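Local coordinates for phosphinothricin N-acetyltransferase (Brucella ovis, PDB 5DWM), which probably transfers the acetyl group of acetyl-CoA to an acceptor amine such as phosphinothricin, as a member of the GNAT acetyltransferase family, at residues A[9-15]-A[62-67]; A[20-24]-A[43-49]; A[85-89]-A[181-187]; A[128-134]-A[162-166]. Where two conformers were deposited one is given. Numbering follows the deposited sequence.

Interaction 1 (A[9-15]-A[62-67]); sequences MPVIRDF and ILVAEA
Strands 11-14 and 62-67 form the antiparallel pair at one edge of the mixed GNAT sheet, with 11-14 outermost in this chain. Their axes approach to 4.7 Å with N-to-C directions 146° apart, and all residues hold extended backbone angles. I62 O opens the register by accepting from F15 N at 2.9 Å. I62 CG2 lies 3.4 Å from F15 CB, while the F15 ring turns off to F52 and helix 20-33. L63 faces D14 in a non-hydrogen-bonded pair, CA to CA 4.6 Å; D14 swings its carboxylate out to a salt bridge with R116. V64 and R13 are a hydrogen-bonded pair: V64 N to R13 O is 2.9 Å and R13 N to V64 O 3.0 Å. A beta-branched valine suits this buried place, V64 CG2 lying beneath the guanidinium, 3.3 Å from R13 NH1. A65, paired with I12, points to the other face, and its small methyl leaves room for I12 CD1, 3.6 Å from A65 CB (I12 chi1 and chi2 m) under helix 105-119. V11 N donates to E66 O and E66 N to V11 O, both hydrogen bonds of 2.8 Å. A67 CB packs 4.3 Å from P10 CB. Across the R13/E66 face, R13 (chi1 p, then t, t) reaches along the sheet to extended E66 (chi1 and chi2 t), closing a salt bridge with R13 NE 2.7 Å from E66 OE1.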
loop_
_atom_site.group_PDB
_atom_site.type_symbol
_atom_site.label_atom_id
_atom_site.label_comp_id
_atom_site.label_asym_id
_atom_site.label_seq_id
_atom_site.Cartn_x
_atom_site.Cartn_y
_atom_site.Cartn_z
ATOM N N MET A 9 -29.219 11.484 18.095
ATOM C CA MET A 9 -29.292 10.280 17.276
ATOM C C MET A 9 -28.567 10.513 15.955
ATOM O O MET A 9 -28.915 11.449 15.227
ATOM C CB MET A 9 -30.747 9.924 17.008
ATOM C CG MET A 9 -30.929 8.715 16.108
ATOM S SD MET A 9 -30.256 7.221 16.852
ATOM C CE MET A 9 -30.170 6.126 15.433
ATOM N N PRO A 10 -27.575 9.694 15.604
ATOM C CA PRO A 10 -26.845 9.903 14.348
ATOM C C PRO A 10 -27.501 9.227 13.151
ATOM O O PRO A 10 -28.054 8.130 13.243
ATOM C CB PRO A 10 -25.478 9.259 14.632
ATOM C CG PRO A 10 -25.631 8.501 15.949
ATOM C CD PRO A 10 -27.055 8.548 16.365
ATOM N N VAL A 11 -27.434 9.908 12.006
ATOM C CA VAL A 11 -27.911 9.389 10.728
ATOM C C VAL A 11 -26.730 9.316 9.765
ATOM O O VAL A 11 -25.911 10.239 9.715
ATOM C CB VAL A 11 -29.009 10.301 10.144
ATOM C CG1 VAL A 11 -29.570 9.717 8.857
ATOM C CG2 VAL A 11 -30.114 10.517 11.157
ATOM N N ILE A 12 -26.649 8.231 8.985
ATOM C CA ILE A 12 -25.623 8.077 7.951
ATOM C C ILE A 12 -26.201 8.518 6.610
ATOM O O ILE A 12 -27.290 8.072 6.219
ATOM C CB ILE A 12 -25.121 6.623 7.871
ATOM C CG1 ILE A 12 -24.650 6.113 9.240
ATOM C CG2 ILE A 12 -24.004 6.496 6.835
ATOM C CD1 ILE A 12 -23.597 6.957 9.893
ATOM N N ARG A 13 -25.470 9.377 5.892
ATOM C CA ARG A 13 -25.907 9.836 4.578
ATOM C C ARG A 13 -24.693 10.050 3.688
ATOM O O ARG A 13 -23.552 10.068 4.153
ATOM C CB ARG A 13 -26.721 11.132 4.663
ATOM C CG ARG A 13 -25.918 12.313 5.195
ATOM C CD ARG A 13 -26.650 13.636 4.995
ATOM N NE ARG A 13 -26.017 14.725 5.737
ATOM C CZ ARG A 13 -24.931 15.373 5.325
ATOM N NH1 ARG A 13 -24.353 15.040 4.178
ATOM N NH2 ARG A 13 -24.419 16.356 6.060
ATOM N N ASP A 14 -24.952 10.236 2.393
ATOM C CA ASP A 14 -23.875 10.541 1.462
ATOM C C ASP A 14 -23.264 11.904 1.764
ATOM O O ASP A 14 -23.963 12.862 2.102
ATOM C CB ASP A 14 -24.398 10.573 0.028
ATOM C CG ASP A 14 -24.676 9.190 -0.535
ATOM O OD1 ASP A 14 -23.954 8.232 -0.191
ATOM O OD2 ASP A 14 -25.614 9.072 -1.346
ATOM N N PHE A 15 -21.946 11.986 1.596
ATOM C CA PHE A 15 -21.236 13.252 1.634
ATOM C C PHE A 15 -21.756 14.204 0.563
ATOM O O PHE A 15 -22.120 13.789 -0.544
ATOM C CB PHE A 15 -19.757 12.948 1.374
ATOM C CG PHE A 15 -18.938 14.122 0.907
ATOM C CD1 PHE A 15 -18.747 14.367 -0.447
ATOM C CD2 PHE A 15 -18.305 14.949 1.821
ATOM C CE1 PHE A 15 -17.974 15.440 -0.878
ATOM C CE2 PHE A 15 -17.524 16.022 1.394
ATOM C CZ PHE A 15 -17.360 16.262 0.043
ATOM N N ILE A 62 -18.695 7.873 -0.288
ATOM C CA ILE A 62 -18.196 8.775 0.742
ATOM C C ILE A 62 -19.375 9.090 1.641
ATOM O O ILE A 62 -20.393 9.609 1.166
ATOM C CB ILE A 62 -17.620 10.078 0.159
ATOM C CG1 ILE A 62 -16.594 9.797 -0.942
ATOM C CG2 ILE A 62 -16.990 10.902 1.259
ATOM C CD1 ILE A 62 -16.173 11.049 -1.699
ATOM N N LEU A 63 -19.241 8.778 2.927
ATOM C CA LEU A 63 -20.347 8.827 3.866
ATOM C C LEU A 63 -20.029 9.754 5.030
ATOM O O LEU A 63 -18.872 9.910 5.429
ATOM C CB LEU A 63 -20.625 7.435 4.421
ATOM C CG LEU A 63 -20.917 6.348 3.393
ATOM C CD1 LEU A 63 -21.050 5.021 4.116
ATOM C CD2 LEU A 63 -22.186 6.677 2.610
ATOM N N VAL A 64 -21.077 10.356 5.582
ATOM C CA VAL A 64 -20.958 11.166 6.785
ATOM C C VAL A 64 -22.001 10.723 7.799
ATOM O O VAL A 64 -23.069 10.220 7.442
ATOM C CB VAL A 64 -21.071 12.684 6.511
ATOM C CG1 VAL A 64 -19.957 13.136 5.573
ATOM C CG2 VAL A 64 -22.443 13.044 5.961
ATOM N N ALA A 65 -21.680 10.916 9.075
ATOM C CA ALA A 65 -22.621 10.713 10.167
ATOM C C ALA A 65 -23.019 12.082 10.688
ATOM O O ALA A 65 -22.151 12.899 11.009
ATOM C CB ALA A 65 -21.975 9.907 11.292
ATOM N N GLU A 66 -24.323 12.335 10.767
ATOM C CA GLU A 66 -24.842 13.635 11.170
ATOM C C GLU A 66 -25.795 13.465 12.343
ATOM O O GLU A 66 -26.653 12.578 12.328
ATOM C CB GLU A 66 -25.579 14.318 10.011
ATOM C CG GLU A 66 -26.228 15.638 10.398
ATOM C CD GLU A 66 -27.007 16.261 9.260
ATOM O OE1 GLU A 66 -26.719 15.938 8.089
ATOM O OE2 GLU A 66 -27.916 17.074 9.538
ATOM N N ALA A 67 -25.635 14.317 13.355
ATOM C CA ALA A 67 -26.541 14.361 14.495
ATOM C C ALA A 67 -26.628 15.802 14.972
ATOM O O ALA A 67 -25.608 16.486 15.084
ATOM C CB ALA A 67 -26.058 13.450 15.634
HETATM O O HOH W 1 -21.273 8.507 -1.681
#

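Interaction 2 (A[20-24]-A[43-49]); sequences IETIT and PTMDEMA
Two helices of the GNAT fold, 20-33 and 45-58, meet here by their first turns, crossing steeply: the short axes stand 107° apart and approach to 9.3 Å, with no direct hydrogen bond between them. Both run with regular helical angles. T44, chi1 p, is the N-cap of the second, T44 OG1 accepting from E47 N at 3.0 Å. I20 points at the partner; its branched chain (chi1 and chi2 m) fills the gap beside A49, I20 CD1 lying 3.7 Å from A49 CA, and the small alanine lets the helix come this near. M45 (chi1 and chi2 t) stretches over the solvent side of I20 to E21, bringing M45 CE to 3.7 Å from E21 CB. I23 sits on the inner side, where I23 CG2 is 4.0 Å from M48 CE; M48, with all three torsions m, curls into the layer that also holds F15 and Y74. T24 closes the contact, T24 CA 5.7 Å from M45 CA. Threonine is compact enough for this close spot and can satisfy its own hydroxyl: with chi1 m, T24 OG1 donates to I20 O at 2.7 Å while lying 3.5 Å from M48 CB.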
loop_
_atom_site.group_PDB
_atom_site.type_symbol
_atom_site.label_atom_id
_atom_site.label_comp_id
_atom_site.label_asym_id
_atom_site.label_seq_id
_atom_site.Cartn_x
_atom_site.Cartn_y
_atom_site.Cartn_z
ATOM N N ILE A 20 -17.395 19.671 3.481
ATOM C CA ILE A 20 -15.929 19.683 3.434
ATOM C C ILE A 20 -15.337 20.455 4.607
ATOM O O ILE A 20 -14.275 20.099 5.137
ATOM C CB ILE A 20 -15.433 20.218 2.076
ATOM C CG1 ILE A 20 -15.421 19.098 1.038
ATOM C CG2 ILE A 20 -14.041 20.849 2.197
ATOM C CD1 ILE A 20 -14.377 18.024 1.309
ATOM N N GLU A 21 -16.001 21.534 5.028
ATOM C CA GLU A 21 -15.452 22.337 6.120
ATOM C C GLU A 21 -15.326 21.524 7.404
ATOM O O GLU A 21 -14.267 21.513 8.043
ATOM C CB GLU A 21 -16.296 23.590 6.346
ATOM C CG GLU A 21 -15.856 24.371 7.567
ATOM C CD GLU A 21 -16.609 25.661 7.730
ATOM O OE1 GLU A 21 -16.077 26.712 7.318
ATOM O OE2 GLU A 21 -17.738 25.622 8.260
ATOM N N THR A 22 -16.398 20.827 7.797
ATOM C CA THR A 22 -16.346 20.029 9.019
ATOM C C THR A 22 -15.432 18.819 8.858
ATOM O O THR A 22 -14.686 18.469 9.783
ATOM C CB THR A 22 -17.757 19.610 9.431
ATOM O OG1 THR A 22 -18.560 20.778 9.617
ATOM C CG2 THR A 22 -17.725 18.828 10.735
ATOM N N ILE A 23 -15.473 18.162 7.694
ATOM C CA ILE A 23 -14.582 17.031 7.456
ATOM C C ILE A 23 -13.126 17.451 7.612
ATOM O O ILE A 23 -12.322 16.743 8.238
ATOM C CB ILE A 23 -14.870 16.410 6.078
ATOM C CG1 ILE A 23 -16.131 15.541 6.161
ATOM C CG2 ILE A 23 -13.668 15.609 5.591
ATOM C CD1 ILE A 23 -16.720 15.197 4.837
ATOM N N THR A 24 -12.769 18.612 7.052
ATOM C CA THR A 24 -11.418 19.141 7.215
ATOM C C THR A 24 -11.090 19.401 8.682
ATOM O O THR A 24 -9.979 19.110 9.134
ATOM C CB THR A 24 -11.259 20.406 6.373
ATOM O OG1 THR A 24 -11.552 20.096 5.001
ATOM C CG2 THR A 24 -9.835 20.950 6.471
ATOM N N PRO A 43 -4.099 19.054 5.914
ATOM C CA PRO A 43 -4.443 19.612 4.600
ATOM C C PRO A 43 -5.433 20.763 4.724
ATOM O O PRO A 43 -6.209 20.859 5.676
ATOM C CB PRO A 43 -5.086 18.427 3.864
ATOM C CG PRO A 43 -4.624 17.205 4.609
ATOM C CD PRO A 43 -4.477 17.636 6.039
ATOM N N THR A 44 -5.401 21.648 3.732
ATOM C CA THR A 44 -6.409 22.692 3.649
ATOM C C THR A 44 -7.756 22.099 3.226
ATOM O O THR A 44 -7.849 20.974 2.716
ATOM C CB THR A 44 -6.018 23.725 2.588
ATOM O OG1 THR A 44 -5.836 23.055 1.329
ATOM C CG2 THR A 44 -4.720 24.463 2.982
ATOM N N MET A 45 -8.813 22.894 3.408
ATOM C CA MET A 45 -10.102 22.524 2.842
ATOM C C MET A 45 -10.006 22.357 1.329
ATOM O O MET A 45 -10.638 21.457 0.757
ATOM C CB MET A 45 -11.136 23.581 3.213
ATOM C CG MET A 45 -12.556 23.150 2.998
ATOM S SD MET A 45 -13.699 24.435 3.525
ATOM C CE MET A 45 -13.017 24.892 5.116
ATOM N N ASP A 46 -9.215 23.211 0.667
ATOM C CA ASP A 46 -9.050 23.110 -0.781
ATOM C C ASP A 46 -8.517 21.741 -1.163
ATOM O O ASP A 46 -9.018 21.100 -2.096
ATOM C CB ASP A 46 -8.094 24.198 -1.269
ATOM C CG ASP A 46 -8.445 25.576 -0.725
ATOM O OD1 ASP A 46 -8.915 26.435 -1.508
ATOM O OD2 ASP A 46 -8.246 25.797 0.486
ATOM N N GLU A 47 -7.488 21.282 -0.447
ATOM C CA GLU A 47 -6.891 19.977 -0.717
ATOM C C GLU A 47 -7.854 18.839 -0.387
ATOM O O GLU A 47 -7.956 17.866 -1.148
ATOM C CB GLU A 47 -5.572 19.854 0.059
ATOM C CG GLU A 47 -4.943 18.470 0.059
ATOM C CD GLU A 47 -4.502 17.988 -1.310
ATOM O OE1 GLU A 47 -4.326 18.816 -2.233
ATOM O OE2 GLU A 47 -4.330 16.761 -1.453
ATOM N N MET A 48 -8.595 18.953 0.723
ATOM C CA MET A 48 -9.562 17.908 1.055
ATOM C C MET A 48 -10.651 17.812 -0.004
ATOM O O MET A 48 -11.030 16.709 -0.412
ATOM C CB MET A 48 -10.162 18.129 2.448
ATOM C CG MET A 48 -9.130 17.989 3.577
ATOM S SD MET A 48 -8.463 16.310 3.733
ATOM C CE MET A 48 -9.873 15.437 4.443
ATOM N N ALA A 49 -11.136 18.954 -0.496
ATOM C CA ALA A 49 -12.148 18.920 -1.550
ATOM C C ALA A 49 -11.616 18.232 -2.801
ATOM O O ALA A 49 -12.340 17.476 -3.460
ATOM C CB ALA A 49 -12.601 20.342 -1.882
HETATM O O HOH W 2 -7.185 18.645 7.414
#

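Interaction 3 (A[85-89]-A[181-187])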
loop_
_atom_site.group_PDB
_atom_site.type_symbol
_atom_site.label_atom_id
_atom_site.label_comp_id
_atom_site.label_asym_id
_atom_site.label_seq_id
_atom_site.Cartn_x
_atom_site.Cartn_y
_atom_site.Cartn_z
ATOM N N ALA A 85 -5.109 -6.151 -11.452
ATOM C CA ALA A 85 -5.437 -7.343 -10.673
ATOM C C ALA A 85 -5.987 -7.001 -9.291
ATOM O O ALA A 85 -6.663 -7.839 -8.688
ATOM C CB ALA A 85 -4.225 -8.274 -10.554
ATOM N N TYR A 86 -5.727 -5.789 -8.785
ATOM C CA TYR A 86 -6.202 -5.331 -7.479
ATOM C C TYR A 86 -7.631 -4.783 -7.504
ATOM O O TYR A 86 -8.105 -4.308 -6.465
ATOM C CB TYR A 86 -5.314 -4.190 -6.968
ATOM C CG TYR A 86 -3.956 -4.546 -6.389
ATOM C CD1 TYR A 86 -3.843 -5.301 -5.224
ATOM C CD2 TYR A 86 -2.782 -4.058 -6.964
ATOM C CE1 TYR A 86 -2.601 -5.582 -4.663
ATOM C CE2 TYR A 86 -1.535 -4.337 -6.408
ATOM C CZ TYR A 86 -1.449 -5.099 -5.258
ATOM O OH TYR A 86 -0.203 -5.359 -4.704
ATOM N N ARG A 87 -8.325 -4.804 -8.647
ATOM C CA ARG A 87 -9.570 -4.042 -8.780
ATOM C C ARG A 87 -10.736 -4.584 -7.960
ATOM O O ARG A 87 -11.771 -3.916 -7.908
ATOM C CB ARG A 87 -9.977 -3.872 -10.254
ATOM C CG ARG A 87 -9.168 -2.815 -10.996
ATOM C CD ARG A 87 -9.607 -2.658 -12.451
ATOM N NE ARG A 87 -10.977 -2.159 -12.589
ATOM C CZ ARG A 87 -11.309 -0.870 -12.590
ATOM N NH1 ARG A 87 -10.369 0.062 -12.447
ATOM N NH2 ARG A 87 -12.579 -0.511 -12.726
ATOM N N TRP A 88 -10.612 -5.758 -7.338
ATOM C CA TRP A 88 -11.635 -6.268 -6.434
ATOM C C TRP A 88 -11.303 -6.013 -4.966
ATOM O O TRP A 88 -12.002 -6.519 -4.085
ATOM C CB TRP A 88 -11.889 -7.758 -6.691
ATOM C CG TRP A 88 -12.470 -8.053 -8.056
ATOM C CD1 TRP A 88 -13.793 -8.193 -8.371
ATOM C CD2 TRP A 88 -11.746 -8.252 -9.279
ATOM N NE1 TRP A 88 -13.936 -8.469 -9.712
ATOM C CE2 TRP A 88 -12.695 -8.504 -10.293
ATOM C CE3 TRP A 88 -10.386 -8.235 -9.616
ATOM C CZ2 TRP A 88 -12.328 -8.745 -11.618
ATOM C CZ3 TRP A 88 -10.021 -8.471 -10.940
ATOM C CH2 TRP A 88 -10.990 -8.720 -11.922
ATOM N N LEU A 89 -10.262 -5.233 -4.693
ATOM C CA LEU A 89 -9.785 -4.934 -3.350
ATOM C C LEU A 89 -10.010 -3.447 -3.096
ATOM O O LEU A 89 -9.538 -2.607 -3.870
ATOM C CB LEU A 89 -8.294 -5.279 -3.248
ATOM C CG LEU A 89 -7.587 -4.855 -1.952
ATOM C CD1 LEU A 89 -8.155 -5.641 -0.778
ATOM C CD2 LEU A 89 -6.078 -5.055 -2.092
ATOM N N PRO A 181 -14.437 -14.206 -9.897
ATOM C CA PRO A 181 -15.083 -12.893 -9.931
ATOM C C PRO A 181 -15.824 -12.678 -11.240
ATOM O O PRO A 181 -15.633 -13.392 -12.228
ATOM C CB PRO A 181 -13.901 -11.923 -9.828
ATOM C CG PRO A 181 -12.781 -12.652 -10.473
ATOM C CD PRO A 181 -12.985 -14.110 -10.130
ATOM N N GLY A 182 -16.698 -11.678 -11.221
ATOM C CA GLY A 182 -17.288 -11.166 -12.431
ATOM C C GLY A 182 -16.474 -10.000 -12.949
ATOM O O GLY A 182 -15.288 -9.858 -12.632
ATOM N N PRO A 183 -17.096 -9.138 -13.755
ATOM C CA PRO A 183 -16.398 -7.936 -14.223
ATOM C C PRO A 183 -15.906 -7.113 -13.045
ATOM O O PRO A 183 -16.511 -7.102 -11.972
ATOM C CB PRO A 183 -17.478 -7.182 -15.006
ATOM C CG PRO A 183 -18.441 -8.241 -15.423
ATOM C CD PRO A 183 -18.459 -9.237 -14.304
ATOM N N SER A 184 -14.786 -6.434 -13.250
ATOM C CA SER A 184 -14.206 -5.672 -12.159
ATOM C C SER A 184 -15.171 -4.566 -11.740
ATOM O O SER A 184 -15.887 -4.009 -12.582
ATOM C CB SER A 184 -12.857 -5.076 -12.567
ATOM O OG SER A 184 -13.022 -3.974 -13.440
ATOM N N PRO A 185 -15.251 -4.251 -10.448
ATOM C CA PRO A 185 -16.128 -3.162 -10.014
ATOM C C PRO A 185 -15.716 -1.847 -10.657
ATOM O O PRO A 185 -14.555 -1.642 -11.023
ATOM C CB PRO A 185 -15.912 -3.124 -8.496
ATOM C CG PRO A 185 -15.446 -4.493 -8.146
ATOM C CD PRO A 185 -14.617 -4.941 -9.315
ATOM N N LEU A 186 -16.691 -0.956 -10.809
ATOM C CA LEU A 186 -16.450 0.418 -11.252
ATOM C C LEU A 186 -15.925 0.496 -12.681
ATOM O O LEU A 186 -15.286 1.485 -13.053
ATOM C CB LEU A 186 -15.531 1.183 -10.288
ATOM C CG LEU A 186 -15.960 1.217 -8.819
ATOM C CD1 LEU A 186 -14.933 1.957 -7.981
ATOM C CD2 LEU A 186 -17.331 1.859 -8.677
ATOM N N SER A 187 -16.176 -0.529 -13.489
ATOM C CA SER A 187 -15.724 -0.530 -14.876
ATOM C C SER A 187 -16.890 -0.251 -15.814
ATOM O O SER A 187 -16.741 0.420 -16.835
ATOM C CB SER A 187 -15.051 -1.863 -15.232
ATOM O OG SER A 187 -15.942 -2.955 -15.080
ATOM O OXT SER A 187 -18.014 -0.684 -15.568
HETATM O O HOH W 3 -12.613 -1.700 -9.274
HETATM O O HOH W 4 -16.958 -9.473 -9.555
#
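A surface contact joins the C-terminal tail, 181-187, to the tight turn that leads into strand 89-96, so the last residues of the chain are laid against the end of the sheet. Y86 to L89 is a type I turn, closed by L89 N to Y86 O at 2.9 Å, and its two central residues, R87 and W88, do all the reaching. W88 is held between prolines: P181 CB lies 3.8 Å from the centroid of the W88 five-membered ring on one face, and P185 CD is 3.8 Å from the same centroid on the opposite face, both CH-pi contacts. S184 CB adds a third, 4.2 Å from the centroid of the W88 six-membered ring. Proline suits these places, since its rigid, puckered ring presents C-H groups to the electron-rich indole. R87 NE donates to S184 OG at 2.9 Å, and R87 NH2 makes a weak hydrogen bond to P185 O at 2.8 Å. The tail ends in a type II turn, S184 to S187, with P185 at its second position and S187 OG donating to S184 O at 2.7 Å. Water 3 bridges R87 O and P185 O. W88 and P181 also pack on F158 of the second subunit. Two joint contributions, the indole between prolines and the R87 hydrogen bonds, thus hold the tail, which borders the dimer interface.

Interaction 4 (A[128-134]-A[162-166]); sequences VIGDGEH and RWLDT
Where strand 124-129 leaves its antiparallel pairing with 162-172 in the GNAT sheet, the chain turns over the second strand's start. Segment 162-166 is extended, with D131 CA 4.6 Å from L164 CA and G130 CA 4.7 Å from T166 CA. I129 O meets T166 CA at 3.4 Å, a CA-H...O contact, and V128 CG1 touches T166 CG2 at 3.5 Å (V128 chi1 t, T166 chi1 m). The turn comes at D131, whose phi/psi of 51/53° is left-handed; G132 N then donates to D165 O at 2.9 Å. D131, chi1 t, sends its carboxylate over L164 (chi1 m, chi2 t), with D131 CG 3.7 Å from L164 CD2. R162 folds to meet it (chi1 m, chi2 t, chi3 m): R162 NH2 to D131 OD2 is a salt bridge of 2.6 Å, OD2 being less surely placed, and R162 NH1 to D131 OD1 a weak hydrogen bond of 3.5 Å. H134, chi1 m, lays its imidazole flat on the guanidinium, centres 3.9 Å apart and planes at 6°; arginine suits both roles, its edge to the acid and its face to the ring. Water 5 links D131 OD1, E133 N and D165 N. D165 turns to G155 N and R152, and to R177 of the second subunit. Helix 136-144 covers I129; strand 162-172 lies between 124-129 and 148-159, T166 OG1 hydrogen-bonded to S156 OG on the latter.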
loop_
_atom_site.group_PDB
_atom_site.type_symbol
_atom_site.label_atom_id
_atom_site.label_comp_id
_atom_site.label_asym_id
_atom_site.label_seq_id
_atom_site.Cartn_x
_atom_site.Cartn_y
_atom_site.Cartn_z
ATOM N N VAL A 128 -6.003 -0.348 6.733
ATOM C CA VAL A 128 -4.580 -0.089 6.925
ATOM C C VAL A 128 -4.505 0.865 8.110
ATOM O O VAL A 128 -4.661 2.080 7.953
ATOM C CB VAL A 128 -3.966 0.528 5.654
ATOM C CG1 VAL A 128 -2.470 0.784 5.848
ATOM C CG2 VAL A 128 -4.176 -0.391 4.470
ATOM N N ILE A 129 -4.312 0.318 9.303
ATOM C CA ILE A 129 -4.518 1.054 10.549
ATOM C C ILE A 129 -3.172 1.578 11.033
ATOM O O ILE A 129 -2.294 0.804 11.433
ATOM C CB ILE A 129 -5.204 0.177 11.605
ATOM C CG1 ILE A 129 -6.545 -0.344 11.062
ATOM C CG2 ILE A 129 -5.373 0.955 12.926
ATOM C CD1 ILE A 129 -7.238 -1.336 11.980
ATOM N N GLY A 130 -3.004 2.898 10.992
ATOM C CA GLY A 130 -1.773 3.491 11.472
ATOM C C GLY A 130 -1.671 3.439 12.983
ATOM O O GLY A 130 -2.664 3.561 13.702
ATOM N N ASP A 131 -0.439 3.270 13.467
ATOM C CA ASP A 131 -0.152 3.181 14.902
ATOM C C ASP A 131 -1.051 2.152 15.587
ATOM O O ASP A 131 -1.725 2.441 16.579
ATOM C CB ASP A 131 -0.239 4.555 15.574
ATOM C CG ASP A 131 0.287 4.554 17.009
ATOM O OD1 ASP A 131 0.911 3.557 17.428
ATOM O OD2 ASP A 131 0.077 5.557 17.720
ATOM N N GLY A 132 -1.054 0.931 15.050
ATOM C CA GLY A 132 -1.947 -0.104 15.547
ATOM C C GLY A 132 -1.751 -0.465 17.004
ATOM O O GLY A 132 -2.689 -0.952 17.643
ATOM N N GLU A 133 -0.556 -0.235 17.552
ATOM C CA GLU A 133 -0.333 -0.556 18.958
ATOM C C GLU A 133 -1.179 0.325 19.866
ATOM O O GLU A 133 -1.708 -0.145 20.882
ATOM C CB GLU A 133 1.153 -0.422 19.300
ATOM C CG GLU A 133 1.477 -0.719 20.754
ATOM C CD GLU A 133 1.386 -2.193 21.087
ATOM O OE1 GLU A 133 1.307 -3.013 20.153
ATOM O OE2 GLU A 133 1.399 -2.534 22.289
ATOM N N HIS A 134 -1.330 1.601 19.514
ATOM C CA HIS A 134 -2.061 2.543 20.347
ATOM C C HIS A 134 -3.468 2.832 19.848
ATOM O O HIS A 134 -4.317 3.244 20.644
ATOM C CB HIS A 134 -1.284 3.860 20.476
ATOM C CG HIS A 134 -0.055 3.752 21.323
ATOM N ND1 HIS A 134 0.503 4.835 21.970
ATOM C CD2 HIS A 134 0.723 2.687 21.634
ATOM C CE1 HIS A 134 1.574 4.442 22.637
ATOM N NE2 HIS A 134 1.727 3.143 22.452
ATOM N N ARG A 162 7.725 9.033 18.024
ATOM C CA ARG A 162 7.498 7.619 18.288
ATOM C C ARG A 162 7.475 6.832 16.989
ATOM O O ARG A 162 6.935 7.298 15.979
ATOM C CB ARG A 162 6.129 7.390 18.971
ATOM C CG ARG A 162 6.102 7.539 20.475
ATOM C CD ARG A 162 4.887 6.809 21.074
ATOM N NE ARG A 162 3.625 7.237 20.470
ATOM C CZ ARG A 162 2.779 6.447 19.806
ATOM N NH1 ARG A 162 3.030 5.154 19.642
ATOM N NH2 ARG A 162 1.662 6.955 19.308
ATOM N N TRP A 163 8.033 5.625 17.029
ATOM C CA TRP A 163 7.861 4.681 15.932
ATOM C C TRP A 163 6.484 4.038 16.022
ATOM O O TRP A 163 6.000 3.720 17.114
ATOM C CB TRP A 163 8.946 3.603 15.955
ATOM C CG TRP A 163 10.267 4.105 15.465
ATOM C CD1 TRP A 163 11.372 4.393 16.220
ATOM C CD2 TRP A 163 10.622 4.384 14.105
ATOM N NE1 TRP A 163 12.402 4.827 15.402
ATOM C CE2 TRP A 163 11.961 4.835 14.103
ATOM C CE3 TRP A 163 9.932 4.295 12.889
ATOM C CZ2 TRP A 163 12.619 5.199 12.933
ATOM C CZ3 TRP A 163 10.584 4.654 11.730
ATOM C CH2 TRP A 163 11.914 5.102 11.755
ATOM N N LEU A 164 5.864 3.839 14.861
ATOM C CA LEU A 164 4.484 3.392 14.764
ATOM C C LEU A 164 4.438 2.153 13.891
ATOM O O LEU A 164 5.206 2.038 12.936
ATOM C CB LEU A 164 3.628 4.459 14.080
ATOM C CG LEU A 164 3.806 5.906 14.556
ATOM C CD1 LEU A 164 2.938 6.845 13.722
ATOM C CD2 LEU A 164 3.482 6.041 16.038
ATOM N N ASP A 165 3.511 1.244 14.200
ATOM C CA ASP A 165 3.288 0.054 13.391
ATOM C C ASP A 165 2.000 0.212 12.599
ATOM O O ASP A 165 1.048 0.840 13.064
ATOM C CB ASP A 165 3.134 -1.201 14.260
ATOM C CG ASP A 165 4.384 -1.535 15.062
ATOM O OD1 ASP A 165 5.462 -0.955 14.822
ATOM O OD2 ASP A 165 4.285 -2.403 15.949
ATOM N N THR A 166 1.950 -0.398 11.418
ATOM C CA THR A 166 0.720 -0.448 10.630
ATOM C C THR A 166 0.077 -1.812 10.829
ATOM O O THR A 166 0.686 -2.833 10.503
ATOM C CB THR A 166 1.033 -0.277 9.148
ATOM O OG1 THR A 166 1.609 1.007 8.917
ATOM C CG2 THR A 166 -0.244 -0.433 8.316
HETATM O O HOH W 5 2.002 1.309 16.683
#

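Interaction 2 is nested along the chain within interaction 1, and the two touch, centres 17 Å apart: F15, just after strand 11-14, packs on I20 and I23, and V64 of strand 62-67 on I23. Interaction 4 reaches the same mixed sheet as interaction 1 on the opposite side of the chain's centre, centres 27 Å apart, and is itself nested within the loop closed by interaction 3. Between these ends runs strand 89-96, carrying the acetyl-CoA-binding I94 and I96; A65 of interaction 1 comes within about 6 Å of I96, side chain to side chain. Interactions 3 and 4, centres 29 Å apart, both touch the second subunit, consistent with both lying at the interface between the subunits.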